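Local coordinates for AAR187Cp (Eremothecium gossypii, PDB 3ZIL), which probably regulates sister-chromatid cohesion by acting on cohesin through its helical Wap1 domain, at residues A168-A173 against I204-Q209; R174-G179 against Q212-L217; N193-A198 against I232-H237; R253-S258 against G283-I288. All blocks are in the same frame, centred on the assembly; numbering follows the deposited sequence.

How the interactions relate
Interactions 1 and 2 join the same two elements, helix 168-178 and helix 201-215, at successive levels. Interaction 1 is largely buried and adds a proline and a carboxylate to an aliphatic-aromatic pair, whereas interaction 2, at the carboxyl ends, is partly buried and rests on methyl groups. Interaction 3 joins the loop after helix 185-193 to the carboxyl-terminal part of helix 225-235 and the residues after it, mixing aliphatic packing with backbone carbonyls. It touches interaction 1 through Tyr207 OH and Val196 N. Interaction 4, between helices 248-261 and 272-289, is buried throughout and purely aliphatic, mostly leucine, and Asn287 bonds to Thr235 and Asn236 of interaction 3.

Interaction 1 (A168-A173 against I204-Q209); sequences AVPALA and IEEYAQ
Pro170 and Glu206 face each other where helix 168-178 and helix 201-215 run side by side in nearly the same direction, the axes of the short segments 8.2 Å apart and inclined by 10°. Such near-parallel packing of helices separated by one other helix, here 185-193, is characteristic of alpha-solenoids and fits the all-helical Wap1 domain. Proline suits the first turn of helix 168-178, where its nitrogen, which carries no hydrogen, breaks no helical bond. The CG-CD part of its ring meets the Glu206 chain: CG and CD of Pro170 each lie 3.8 Å from Glu206 CB, and Pro170 CD comes within 3.2 Å of Glu206 OE1. That same oxygen accepts a weak hydrogen bond from the backbone nitrogen of Gly167, so the carboxylate stands at the amino end of the helix, where its negative charge would probably be favoured by the helix dipole. An alanine in place of Glu206 would probably leave Gly167 N without this weak partner and thin the cover on Pro170 CG and CD to that of CB alone. Deeper in, Val169 brings its two methyls obliquely to neighbouring ring atoms of Tyr207, CG1 3.9 Å from Tyr207 CD1 and CG2 4.1 Å from Tyr207 CE1. Tyr207 starts out from its backbone away from the facing helix; chi1 -53° sets CG beside the backbone N, and from there the CD1-CE1 side of the ring reaches Val169. Its hydroxyl is bonded to Val196 N, which fixes the far end of the ring. On the flank nearer solvent, Gln209 OE1 ends 4.0 Å from Pro170 CB.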
loop_
_atom_site.group_PDB
_atom_site.type_symbol
_atom_site.label_atom_id
_atom_site.label_comp_id
_atom_site.label_asym_id
_atom_site.label_seq_id
_atom_site.Cartn_x
_atom_site.Cartn_y
_atom_site.Cartn_z
ATOM N N ALA A 168 -9.258 -5.893 5.724
ATOM C CA ALA A 168 -7.941 -5.134 5.702
ATOM C C ALA A 168 -7.934 -4.015 4.691
ATOM O O ALA A 168 -7.488 -2.868 4.943
ATOM C CB ALA A 168 -6.784 -6.102 5.405
ATOM N N VAL A 169 -8.417 -4.334 3.500
ATOM C CA VAL A 169 -8.273 -3.335 2.395
ATOM C C VAL A 169 -9.129 -2.020 2.671
ATOM O O VAL A 169 -8.613 -0.893 2.628
ATOM C CB VAL A 169 -8.559 -4.017 1.051
ATOM C CG1 VAL A 169 -8.715 -3.000 -0.107
ATOM C CG2 VAL A 169 -7.470 -5.051 0.727
ATOM N N PRO A 170 -10.399 -2.164 3.045
ATOM C CA PRO A 170 -11.093 -0.908 3.361
ATOM C C PRO A 170 -10.595 -0.277 4.664
ATOM O O PRO A 170 -10.642 0.942 4.759
ATOM C CB PRO A 170 -12.580 -1.325 3.575
ATOM C CG PRO A 170 -12.679 -2.799 3.374
ATOM C CD PRO A 170 -11.294 -3.348 3.023
ATOM N N ALA A 171 -10.184 -1.065 5.677
ATOM C CA ALA A 171 -9.797 -0.461 6.944
ATOM C C ALA A 171 -8.481 0.327 6.731
ATOM O O ALA A 171 -8.290 1.413 7.281
ATOM C CB ALA A 171 -9.635 -1.490 8.067
ATOM N N LEU A 172 -7.600 -0.187 5.887
ATOM C CA LEU A 172 -6.352 0.564 5.640
ATOM C C LEU A 172 -6.586 1.875 4.863
ATOM O O LEU A 172 -5.864 2.896 5.058
ATOM C CB LEU A 172 -5.352 -0.297 4.969
ATOM C CG LEU A 172 -4.730 -1.386 5.856
ATOM C CD1 LEU A 172 -4.143 -2.477 4.971
ATOM C CD2 LEU A 172 -3.668 -0.816 6.873
ATOM N N ALA A 173 -7.538 1.809 3.922
ATOM C CA ALA A 173 -7.897 2.951 3.094
ATOM C C ALA A 173 -8.485 4.020 4.076
ATOM O O ALA A 173 -8.055 5.203 4.054
ATOM C CB ALA A 173 -8.906 2.567 2.012
ATOM N N ILE A 204 -14.964 -7.939 -3.572
ATOM C CA ILE A 204 -15.250 -6.868 -4.515
ATOM C C ILE A 204 -15.969 -5.697 -3.836
ATOM O O ILE A 204 -15.635 -4.493 -4.065
ATOM C CB ILE A 204 -15.932 -7.387 -5.819
ATOM C CG1 ILE A 204 -14.882 -7.983 -6.741
ATOM C CG2 ILE A 204 -16.615 -6.274 -6.626
ATOM C CD1 ILE A 204 -15.518 -8.819 -7.841
ATOM N N GLU A 205 -16.884 -5.994 -2.932
ATOM C CA GLU A 205 -17.539 -4.893 -2.255
ATOM C C GLU A 205 -16.525 -4.166 -1.361
ATOM O O GLU A 205 -16.574 -2.943 -1.234
ATOM C CB GLU A 205 -18.795 -5.313 -1.468
ATOM C CG GLU A 205 -19.890 -5.704 -2.445
ATOM C CD GLU A 205 -21.199 -5.974 -1.792
ATOM O OE1 GLU A 205 -21.285 -5.791 -0.550
ATOM O OE2 GLU A 205 -22.112 -6.412 -2.520
ATOM N N GLU A 206 -15.646 -4.911 -0.738
ATOM C CA GLU A 206 -14.553 -4.262 0.083
ATOM C C GLU A 206 -13.659 -3.403 -0.805
ATOM O O GLU A 206 -13.323 -2.257 -0.458
ATOM C CB GLU A 206 -13.669 -5.312 0.738
ATOM C CG GLU A 206 -14.280 -5.954 1.994
ATOM C CD GLU A 206 -13.262 -6.867 2.700
ATOM O OE1 GLU A 206 -12.103 -6.474 2.998
ATOM O OE2 GLU A 206 -13.597 -8.031 2.903
ATOM N N TYR A 207 -13.314 -3.950 -1.978
ATOM C CA TYR A 207 -12.506 -3.205 -2.956
ATOM C C TYR A 207 -13.208 -1.909 -3.434
ATOM O O TYR A 207 -12.553 -0.868 -3.511
ATOM C CB TYR A 207 -11.935 -4.023 -4.133
ATOM C CG TYR A 207 -11.166 -5.255 -3.739
ATOM C CD1 TYR A 207 -10.761 -5.480 -2.401
ATOM C CD2 TYR A 207 -10.852 -6.227 -4.685
ATOM C CE1 TYR A 207 -10.073 -6.657 -2.060
ATOM C CE2 TYR A 207 -10.192 -7.423 -4.317
ATOM C CZ TYR A 207 -9.798 -7.627 -3.017
ATOM O OH TYR A 207 -9.110 -8.803 -2.658
ATOM N N ALA A 208 -14.507 -1.991 -3.738
ATOM C CA ALA A 208 -15.324 -0.820 -4.019
ATOM C C ALA A 208 -15.230 0.256 -2.942
ATOM O O ALA A 208 -14.919 1.414 -3.269
ATOM C CB ALA A 208 -16.776 -1.191 -4.362
ATOM N N GLN A 209 -15.454 -0.142 -1.655
ATOM C CA GLN A 209 -15.312 0.772 -0.524
ATOM C C GLN A 209 -14.010 1.452 -0.447
ATOM O O GLN A 209 -13.959 2.699 -0.276
ATOM C CB GLN A 209 -15.510 0.023 0.846
ATOM C CG GLN A 209 -16.882 -0.598 0.934
ATOM C CD GLN A 209 -17.079 -1.396 2.196
ATOM O OE1 GLN A 209 -16.603 -0.999 3.278
ATOM N NE2 GLN A 209 -17.721 -2.569 2.068
#

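Interaction 2 (R174-G179 against Q212-L217); sequences RLISRG and QTLAGL
Thr213, Leu217 and Ile176 carry this contact between the carboxyl ends of helix 168-178 and helix 201-215, with Ser177 touched by both Thr213 and Leu217. Thr213 turns its methyl, not its hydroxyl, to the other helix. CG2 lies anti to the backbone N and rests 3.7 Å from Ser177 CB, while OG1 is hydrogen-bonded to the carbonyl of Gln209 in its own helix. Threonine suits the place because one branch can satisfy its polar atom at home while the other packs outward. Leu217, just beyond the end of its helix, reaches back with its two methyls divided between partners. CD2 presses on Ser177, at 3.4 Å from Ser177 CA, a tight fit for two carbons, whereas CD1 stands 4.0 Å from Ile176 CG2. Ile176, branched at CB, also sends CD1 to Leu214 CD2, 4.3 Å away, and continues inward to the side chains of helix 185-193. Ser177 offers its small CB to both Thr213 and Leu217. Its OG, turned back between the backbone N and carbonyl carbon (chi1 75°), donates to Arg174 O at 2.7 Å, and Arg178 N approaches that oxygen from the same face of its plane. With the Ser177 and Thr213 hydroxyls each bonded within its own helix, the two segments meet through carbon groups, so the contact depends on close fit more than on polar pairing.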
loop_
_atom_site.group_PDB
_atom_site.type_symbol
_atom_site.label_atom_id
_atom_site.label_comp_id
_atom_site.label_asym_id
_atom_site.label_seq_id
_atom_site.Cartn_x
_atom_site.Cartn_y
_atom_site.Cartn_z
ATOM N N ARG A 174 -9.376 3.595 4.978
ATOM C CA ARG A 174 -9.929 4.538 5.979
ATOM C C ARG A 174 -8.803 5.174 6.822
ATOM O O ARG A 174 -8.829 6.364 7.057
ATOM C CB ARG A 174 -10.989 3.921 6.889
ATOM C CG ARG A 174 -12.298 3.565 6.174
ATOM C CD ARG A 174 -13.373 3.227 7.204
ATOM N NE ARG A 174 -13.020 2.108 8.141
ATOM C CZ ARG A 174 -13.211 0.783 7.859
ATOM N NH1 ARG A 174 -13.656 0.363 6.683
ATOM N NH2 ARG A 174 -12.908 -0.158 8.727
ATOM N N LEU A 175 -7.801 4.376 7.214
ATOM C CA LEU A 175 -6.641 4.870 7.991
ATOM C C LEU A 175 -5.866 5.932 7.205
ATOM O O LEU A 175 -5.558 6.989 7.720
ATOM C CB LEU A 175 -5.681 3.691 8.325
ATOM C CG LEU A 175 -4.357 4.071 9.047
ATOM C CD1 LEU A 175 -4.551 4.552 10.521
ATOM C CD2 LEU A 175 -3.329 2.925 8.999
ATOM N N ILE A 176 -5.593 5.688 5.921
ATOM C CA ILE A 176 -4.926 6.721 5.099
ATOM C C ILE A 176 -5.739 7.997 5.034
ATOM O O ILE A 176 -5.154 9.072 5.145
ATOM C CB ILE A 176 -4.602 6.177 3.711
ATOM C CG1 ILE A 176 -3.580 4.973 3.859
ATOM C CG2 ILE A 176 -4.106 7.262 2.722
ATOM C CD1 ILE A 176 -3.661 4.009 2.674
ATOM N N SER A 177 -7.068 7.907 4.888
ATOM C CA SER A 177 -7.908 9.068 4.660
ATOM C C SER A 177 -8.018 9.929 5.913
ATOM O O SER A 177 -8.387 11.092 5.831
ATOM C CB SER A 177 -9.343 8.673 4.196
ATOM O OG SER A 177 -9.976 8.193 5.400
ATOM N N ARG A 178 -7.830 9.342 7.093
ATOM C CA ARG A 178 -7.837 10.114 8.328
ATOM C C ARG A 178 -6.527 10.902 8.471
ATOM O O ARG A 178 -6.496 11.898 9.255
ATOM C CB ARG A 178 -8.075 9.245 9.575
ATOM C CG ARG A 178 -9.506 8.700 9.704
ATOM C CD ARG A 178 -9.739 7.962 11.075
ATOM N NE ARG A 178 -8.865 6.781 11.279
ATOM C CZ ARG A 178 -9.138 5.531 10.924
ATOM N NH1 ARG A 178 -10.236 5.248 10.197
ATOM N NH2 ARG A 178 -8.246 4.499 11.257
ATOM N N GLY A 179 -5.471 10.454 7.759
ATOM C CA GLY A 179 -4.254 11.265 7.546
ATOM C C GLY A 179 -3.334 11.559 8.731
ATOM O O GLY A 179 -2.563 12.537 8.713
ATOM N N GLN A 212 -13.470 3.958 -3.294
ATOM C CA GLN A 212 -14.202 5.217 -3.065
ATOM C C GLN A 212 -13.495 6.035 -1.979
ATOM O O GLN A 212 -13.472 7.275 -2.033
ATOM C CB GLN A 212 -15.620 4.879 -2.687
ATOM C CG GLN A 212 -16.302 4.198 -3.886
ATOM C CD GLN A 212 -17.654 3.603 -3.564
ATOM O OE1 GLN A 212 -18.253 3.918 -2.510
ATOM N NE2 GLN A 212 -18.146 2.681 -4.441
ATOM N N THR A 213 -12.880 5.363 -1.002
ATOM C CA THR A 213 -12.205 6.113 0.001
ATOM C C THR A 213 -10.983 6.787 -0.544
ATOM O O THR A 213 -10.777 7.974 -0.292
ATOM C CB THR A 213 -11.831 5.260 1.181
ATOM O OG1 THR A 213 -13.041 4.775 1.744
ATOM C CG2 THR A 213 -11.090 6.037 2.213
ATOM N N LEU A 214 -10.165 6.050 -1.277
ATOM C CA LEU A 214 -8.897 6.604 -1.779
ATOM C C LEU A 214 -9.206 7.651 -2.843
ATOM O O LEU A 214 -8.537 8.676 -2.926
ATOM C CB LEU A 214 -7.998 5.485 -2.327
ATOM C CG LEU A 214 -7.564 4.433 -1.308
ATOM C CD1 LEU A 214 -6.684 3.469 -2.105
ATOM C CD2 LEU A 214 -6.732 5.077 -0.177
ATOM N N ALA A 215 -10.252 7.413 -3.620
ATOM C CA ALA A 215 -10.599 8.374 -4.706
ATOM C C ALA A 215 -11.118 9.705 -4.086
ATOM O O ALA A 215 -11.063 10.750 -4.757
ATOM C CB ALA A 215 -11.636 7.763 -5.608
ATOM N N GLY A 216 -11.557 9.655 -2.805
ATOM C CA GLY A 216 -11.998 10.838 -2.032
ATOM C C GLY A 216 -10.906 11.609 -1.291
ATOM O O GLY A 216 -11.203 12.594 -0.595
ATOM N N LEU A 217 -9.638 11.205 -1.436
ATOM C CA LEU A 217 -8.529 11.850 -0.710
ATOM C C LEU A 217 -8.239 13.221 -1.307
ATOM O O LEU A 217 -8.599 13.465 -2.477
ATOM C CB LEU A 217 -7.215 11.024 -0.869
ATOM C CG LEU A 217 -7.228 9.655 -0.157
ATOM C CD1 LEU A 217 -5.979 8.778 -0.496
ATOM C CD2 LEU A 217 -7.376 9.813 1.360
#

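Interaction 3 (N193-A198 against I232-H237); sequences NNIVAA and IKLTNH
Ile195 makes most of the apolar contact, dropping from the loop after helix 185-193 onto the carboxyl-terminal part of helix 225-235 and the residues after it. Its CD1 meets Leu234 CD2 at 3.6 Å, the two side chains crossing at about a right angle. Against Lys233 it runs alongside in the opposite sense, with Ile195 CD1 3.8 Å from Lys233 CB and Ile195 CG2 4.0 Å from Lys233 CG. A beta-branched residue is well suited here, since CG2 and CD1 can serve separate neighbours. Its CG2 also comes to the edge of the His237 ring, 3.9 Å from NE2.

The polar contacts use loop carbonyls. Lys233, with CG anti to the backbone N (chi1 -152°) and an extended chain beyond, brings NZ to Ile195 O in a weak hydrogen bond of 3.3 Å. The same ammonium bonds to the carbonyl of Glu192, so lysine supplies a long aliphatic stem for Ile195 and a positive tip for two oxygens. The His237 ring stands beside Ala197 O, which lies in its plane, 3.8 Å from CE1. Val196 O is 3.5 Å from His237 NE2. Nearby, Asn236 ND2 hydrogen-bonds to the backbone of a bound peptide.

One lysine thus grips both the last turn of helix 185-193 and the loop that follows, tying an inter-helix connection of the alpha-solenoid to a later helix.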
loop_
_atom_site.group_PDB
_atom_site.type_symbol
_atom_site.label_atom_id
_atom_site.label_comp_id
_atom_site.label_asym_id
_atom_site.label_seq_id
_atom_site.Cartn_x
_atom_site.Cartn_y
_atom_site.Cartn_z
ATOM N N ASN A 193 -1.020 -5.417 -1.128
ATOM C CA ASN A 193 -0.806 -6.843 -0.977
ATOM C C ASN A 193 -1.962 -7.656 -0.413
ATOM O O ASN A 193 -1.854 -8.853 -0.385
ATOM C CB ASN A 193 0.522 -7.165 -0.271
ATOM C CG ASN A 193 1.699 -6.658 -1.079
ATOM O OD1 ASN A 193 2.587 -5.985 -0.580
ATOM N ND2 ASN A 193 1.645 -6.881 -2.345
ATOM N N ASN A 194 -3.076 -7.023 -0.024
ATOM C CA ASN A 194 -4.194 -7.770 0.475
ATOM C C ASN A 194 -5.376 -7.728 -0.523
ATOM O O ASN A 194 -6.487 -8.093 -0.187
ATOM C CB ASN A 194 -4.598 -7.226 1.844
ATOM C CG ASN A 194 -3.803 -7.863 2.980
ATOM O OD1 ASN A 194 -4.259 -8.841 3.530
ATOM N ND2 ASN A 194 -2.584 -7.339 3.295
ATOM N N ILE A 195 -5.098 -7.250 -1.736
ATOM C CA ILE A 195 -6.023 -7.302 -2.849
ATOM C C ILE A 195 -5.696 -8.630 -3.589
ATOM O O ILE A 195 -4.574 -8.803 -4.046
ATOM C CB ILE A 195 -5.777 -6.118 -3.810
ATOM C CG1 ILE A 195 -6.156 -4.787 -3.129
ATOM C CG2 ILE A 195 -6.528 -6.305 -5.129
ATOM C CD1 ILE A 195 -5.773 -3.587 -3.987
ATOM N N VAL A 196 -6.659 -9.563 -3.702
ATOM C CA VAL A 196 -6.385 -10.886 -4.368
ATOM C C VAL A 196 -6.704 -10.779 -5.871
ATOM O O VAL A 196 -7.459 -9.844 -6.345
ATOM C CB VAL A 196 -7.151 -12.033 -3.644
ATOM C CG1 VAL A 196 -6.948 -11.911 -2.128
ATOM C CG2 VAL A 196 -8.675 -11.979 -3.884
ATOM N N ALA A 197 -6.249 -11.743 -6.646
ATOM C CA ALA A 197 -6.413 -11.636 -8.080
ATOM C C ALA A 197 -7.787 -12.164 -8.543
ATOM O O ALA A 197 -8.208 -11.857 -9.665
ATOM C CB ALA A 197 -5.290 -12.435 -8.753
ATOM N N ALA A 198 -8.457 -12.972 -7.713
ATOM C CA ALA A 198 -9.745 -13.625 -8.063
ATOM C C ALA A 198 -10.703 -13.364 -6.914
ATOM O O ALA A 198 -11.047 -14.274 -6.172
ATOM C CB ALA A 198 -9.560 -15.127 -8.302
ATOM N N ILE A 232 -4.541 1.759 -8.825
ATOM C CA ILE A 232 -4.394 0.942 -10.059
ATOM C C ILE A 232 -4.870 -0.532 -9.775
ATOM O O ILE A 232 -5.788 -1.064 -10.448
ATOM C CB ILE A 232 -2.930 0.948 -10.536
ATOM C CG1 ILE A 232 -2.574 2.306 -11.107
ATOM C CG2 ILE A 232 -2.691 -0.220 -11.463
ATOM C CD1 ILE A 232 -1.093 2.494 -11.295
ATOM N N LYS A 233 -4.283 -1.135 -8.752
ATOM C CA LYS A 233 -4.636 -2.445 -8.344
ATOM C C LYS A 233 -6.105 -2.633 -8.082
ATOM O O LYS A 233 -6.629 -3.614 -8.480
ATOM C CB LYS A 233 -3.795 -2.991 -7.189
ATOM C CG LYS A 233 -3.696 -4.513 -7.230
ATOM C CD LYS A 233 -2.520 -5.152 -6.527
ATOM C CE LYS A 233 -2.702 -6.647 -6.363
ATOM N NZ LYS A 233 -1.922 -7.293 -5.282
ATOM N N LEU A 234 -6.754 -1.679 -7.449
ATOM C CA LEU A 234 -8.201 -1.832 -7.196
ATOM C C LEU A 234 -8.982 -1.727 -8.526
ATOM O O LEU A 234 -9.924 -2.460 -8.753
ATOM C CB LEU A 234 -8.701 -0.815 -6.182
ATOM C CG LEU A 234 -8.142 -0.824 -4.726
ATOM C CD1 LEU A 234 -8.247 0.553 -4.017
ATOM C CD2 LEU A 234 -8.915 -1.907 -4.009
ATOM N N THR A 235 -8.556 -0.815 -9.392
ATOM C CA THR A 235 -9.230 -0.616 -10.644
ATOM C C THR A 235 -8.988 -1.696 -11.709
ATOM O O THR A 235 -9.595 -1.618 -12.792
ATOM C CB THR A 235 -9.038 0.793 -11.195
ATOM O OG1 THR A 235 -7.643 1.120 -11.290
ATOM C CG2 THR A 235 -9.752 1.810 -10.331
ATOM N N ASN A 236 -8.128 -2.697 -11.405
ATOM C CA ASN A 236 -7.909 -3.839 -12.265
ATOM C C ASN A 236 -9.208 -4.644 -12.313
ATOM O O ASN A 236 -9.479 -5.326 -13.279
ATOM C CB ASN A 236 -6.783 -4.764 -11.749
ATOM C CG ASN A 236 -5.378 -4.197 -11.963
ATOM O OD1 ASN A 236 -5.157 -3.328 -12.819
ATOM N ND2 ASN A 236 -4.397 -4.751 -11.237
ATOM N N HIS A 237 -10.010 -4.577 -11.255
ATOM C CA HIS A 237 -11.304 -5.280 -11.218
ATOM C C HIS A 237 -12.348 -4.362 -11.696
ATOM O O HIS A 237 -12.683 -3.365 -11.024
ATOM C CB HIS A 237 -11.572 -5.711 -9.774
ATOM C CG HIS A 237 -10.444 -6.504 -9.209
ATOM N ND1 HIS A 237 -10.278 -7.798 -9.499
ATOM C CD2 HIS A 237 -9.326 -6.112 -8.434
ATOM C CE1 HIS A 237 -9.136 -8.231 -8.943
ATOM N NE2 HIS A 237 -8.565 -7.183 -8.276
#

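Interaction 4 (R253-S258 against G283-I288); sequences RSLAMS and GLLLNI
Leu255 projects from helix 248-261 as the main bump of this contact and enters the hollow between Leu284 and Leu285 on helix 272-289. The axes of the short segments pass 10.3 Å apart and cross at -142°, roughly antiparallel, a separation that suits leucines on both sides. In Leu255, chi1 -69° sets CG beside the backbone N, and chi2 165° carries CD1 on to Leu284 CD2 at 3.5 Å, tighter than usual for two methyls, the side chains meeting at about a right angle. The same CD1 has Ile288 CD1 at 4.3 Å, one turn on from Leu284. Leu285 fills the space nearer the backbone: its CG and CD2 both lie 3.8 Å from Leu255 CB. Its other methyl, CD1, lies over the start of the next residue, 4.4 Å from Ala256 N, where the small side chain of alanine probably helps a leucine to come close to the backbone. An alanine in place of Leu285 would probably open a gap beside Leu255 CB and over Ala256, leaving Leu255 less firmly held. All five touching residues are buried and aliphatic, so interlocking shape carries the contact. Beyond it, Leu284 also packs on Leu228, Leu231, Ile232 and Thr235 of helix 225-235, and Leu285 on Val329 of helix 321-336, while Ala256 meets Leu301 of helix 299-302, so the pair lies between earlier and later helices of the solenoid.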
loop_
_atom_site.group_PDB
_atom_site.type_symbol
_atom_site.label_atom_id
_atom_site.label_comp_id
_atom_site.label_asym_id
_atom_site.label_seq_id
_atom_site.Cartn_x
_atom_site.Cartn_y
_atom_site.Cartn_z
ATOM N N ARG A 253 -10.609 14.023 -13.832
ATOM C CA ARG A 253 -10.164 15.448 -13.913
ATOM C C ARG A 253 -8.877 15.655 -13.201
ATOM O O ARG A 253 -7.996 16.257 -13.784
ATOM C CB ARG A 253 -11.109 16.533 -13.297
ATOM C CG ARG A 253 -12.508 16.438 -13.757
ATOM C CD ARG A 253 -13.411 17.672 -13.470
ATOM N NE ARG A 253 -14.637 17.281 -14.164
ATOM C CZ ARG A 253 -15.694 16.678 -13.608
ATOM N NH1 ARG A 253 -15.796 16.494 -12.275
ATOM N NH2 ARG A 253 -16.695 16.311 -14.391
ATOM N N SER A 254 -8.842 15.257 -11.901
ATOM C CA SER A 254 -7.654 15.391 -11.077
ATOM C C SER A 254 -6.432 14.821 -11.739
ATOM O O SER A 254 -5.382 15.504 -11.808
ATOM C CB SER A 254 -7.851 14.749 -9.703
ATOM O OG SER A 254 -8.958 15.422 -9.142
ATOM N N LEU A 255 -6.547 13.585 -12.214
ATOM C CA LEU A 255 -5.412 12.941 -12.851
ATOM C C LEU A 255 -5.043 13.687 -14.135
ATOM O O LEU A 255 -3.803 13.903 -14.395
ATOM C CB LEU A 255 -5.683 11.447 -13.172
ATOM C CG LEU A 255 -5.778 10.572 -11.899
ATOM C CD1 LEU A 255 -6.423 9.205 -12.276
ATOM C CD2 LEU A 255 -4.396 10.370 -11.306
ATOM N N ALA A 256 -6.063 14.080 -14.940
ATOM C CA ALA A 256 -5.703 14.746 -16.213
ATOM C C ALA A 256 -5.026 16.160 -15.942
ATOM O O ALA A 256 -4.177 16.621 -16.710
ATOM C CB ALA A 256 -6.885 14.815 -17.161
ATOM N N MET A 257 -5.289 16.775 -14.799
ATOM C CA MET A 257 -4.734 18.093 -14.593
ATOM C C MET A 257 -3.315 17.952 -14.104
ATOM O O MET A 257 -2.403 18.597 -14.617
ATOM C CB MET A 257 -5.572 18.908 -13.621
ATOM C CG MET A 257 -6.711 19.612 -14.365
ATOM S SD MET A 257 -8.049 19.891 -13.213
ATOM C CE MET A 257 -8.903 21.279 -13.983
ATOM N N SER A 258 -3.147 17.059 -13.147
ATOM C CA SER A 258 -1.828 16.604 -12.802
ATOM C C SER A 258 -0.894 16.204 -13.998
ATOM O O SER A 258 0.276 16.681 -14.133
ATOM C CB SER A 258 -1.922 15.510 -11.791
ATOM O OG SER A 258 -0.606 15.144 -11.554
ATOM N N GLY A 283 -1.204 5.041 -16.071
ATOM C CA GLY A 283 -1.643 3.667 -15.859
ATOM C C GLY A 283 -2.993 3.730 -15.159
ATOM O O GLY A 283 -3.912 2.978 -15.510
ATOM N N LEU A 284 -3.159 4.651 -14.206
ATOM C CA LEU A 284 -4.477 4.698 -13.525
ATOM C C LEU A 284 -5.575 5.243 -14.479
ATOM O O LEU A 284 -6.654 4.660 -14.577
ATOM C CB LEU A 284 -4.398 5.442 -12.191
ATOM C CG LEU A 284 -5.735 5.678 -11.518
ATOM C CD1 LEU A 284 -6.389 4.335 -11.196
ATOM C CD2 LEU A 284 -5.559 6.508 -10.264
ATOM N N LEU A 285 -5.290 6.374 -15.162
ATOM C CA LEU A 285 -6.135 6.786 -16.275
ATOM C C LEU A 285 -6.552 5.618 -17.215
ATOM O O LEU A 285 -7.759 5.470 -17.530
ATOM C CB LEU A 285 -5.515 7.912 -17.076
ATOM C CG LEU A 285 -5.614 9.236 -16.271
ATOM C CD1 LEU A 285 -4.680 10.296 -16.820
ATOM C CD2 LEU A 285 -7.073 9.680 -16.291
ATOM N N LEU A 286 -5.573 4.867 -17.684
ATOM C CA LEU A 286 -5.797 3.766 -18.631
ATOM C C LEU A 286 -6.800 2.734 -18.093
ATOM O O LEU A 286 -7.721 2.305 -18.822
ATOM C CB LEU A 286 -4.456 3.099 -19.023
ATOM C CG LEU A 286 -4.584 1.959 -20.091
ATOM C CD1 LEU A 286 -5.017 2.532 -21.434
ATOM C CD2 LEU A 286 -3.241 1.214 -20.275
ATOM N N ASN A 287 -6.607 2.362 -16.821
ATOM C CA ASN A 287 -7.491 1.471 -16.129
ATOM C C ASN A 287 -8.922 2.015 -16.177
ATOM O O ASN A 287 -9.861 1.286 -16.437
ATOM C CB ASN A 287 -7.025 1.202 -14.685
ATOM C CG ASN A 287 -6.462 -0.228 -14.527
ATOM O OD1 ASN A 287 -6.205 -0.920 -15.546
ATOM N ND2 ASN A 287 -6.253 -0.668 -13.275
ATOM N N ILE A 288 -9.077 3.312 -16.013
ATOM C CA ILE A 288 -10.455 3.879 -15.930
ATOM C C ILE A 288 -10.968 4.104 -17.356
ATOM O O ILE A 288 -12.106 3.677 -17.688
ATOM C CB ILE A 288 -10.458 5.236 -15.156
ATOM C CG1 ILE A 288 -10.024 5.037 -13.683
ATOM C CG2 ILE A 288 -11.838 5.940 -15.185
ATOM C CD1 ILE A 288 -9.537 6.306 -13.027
#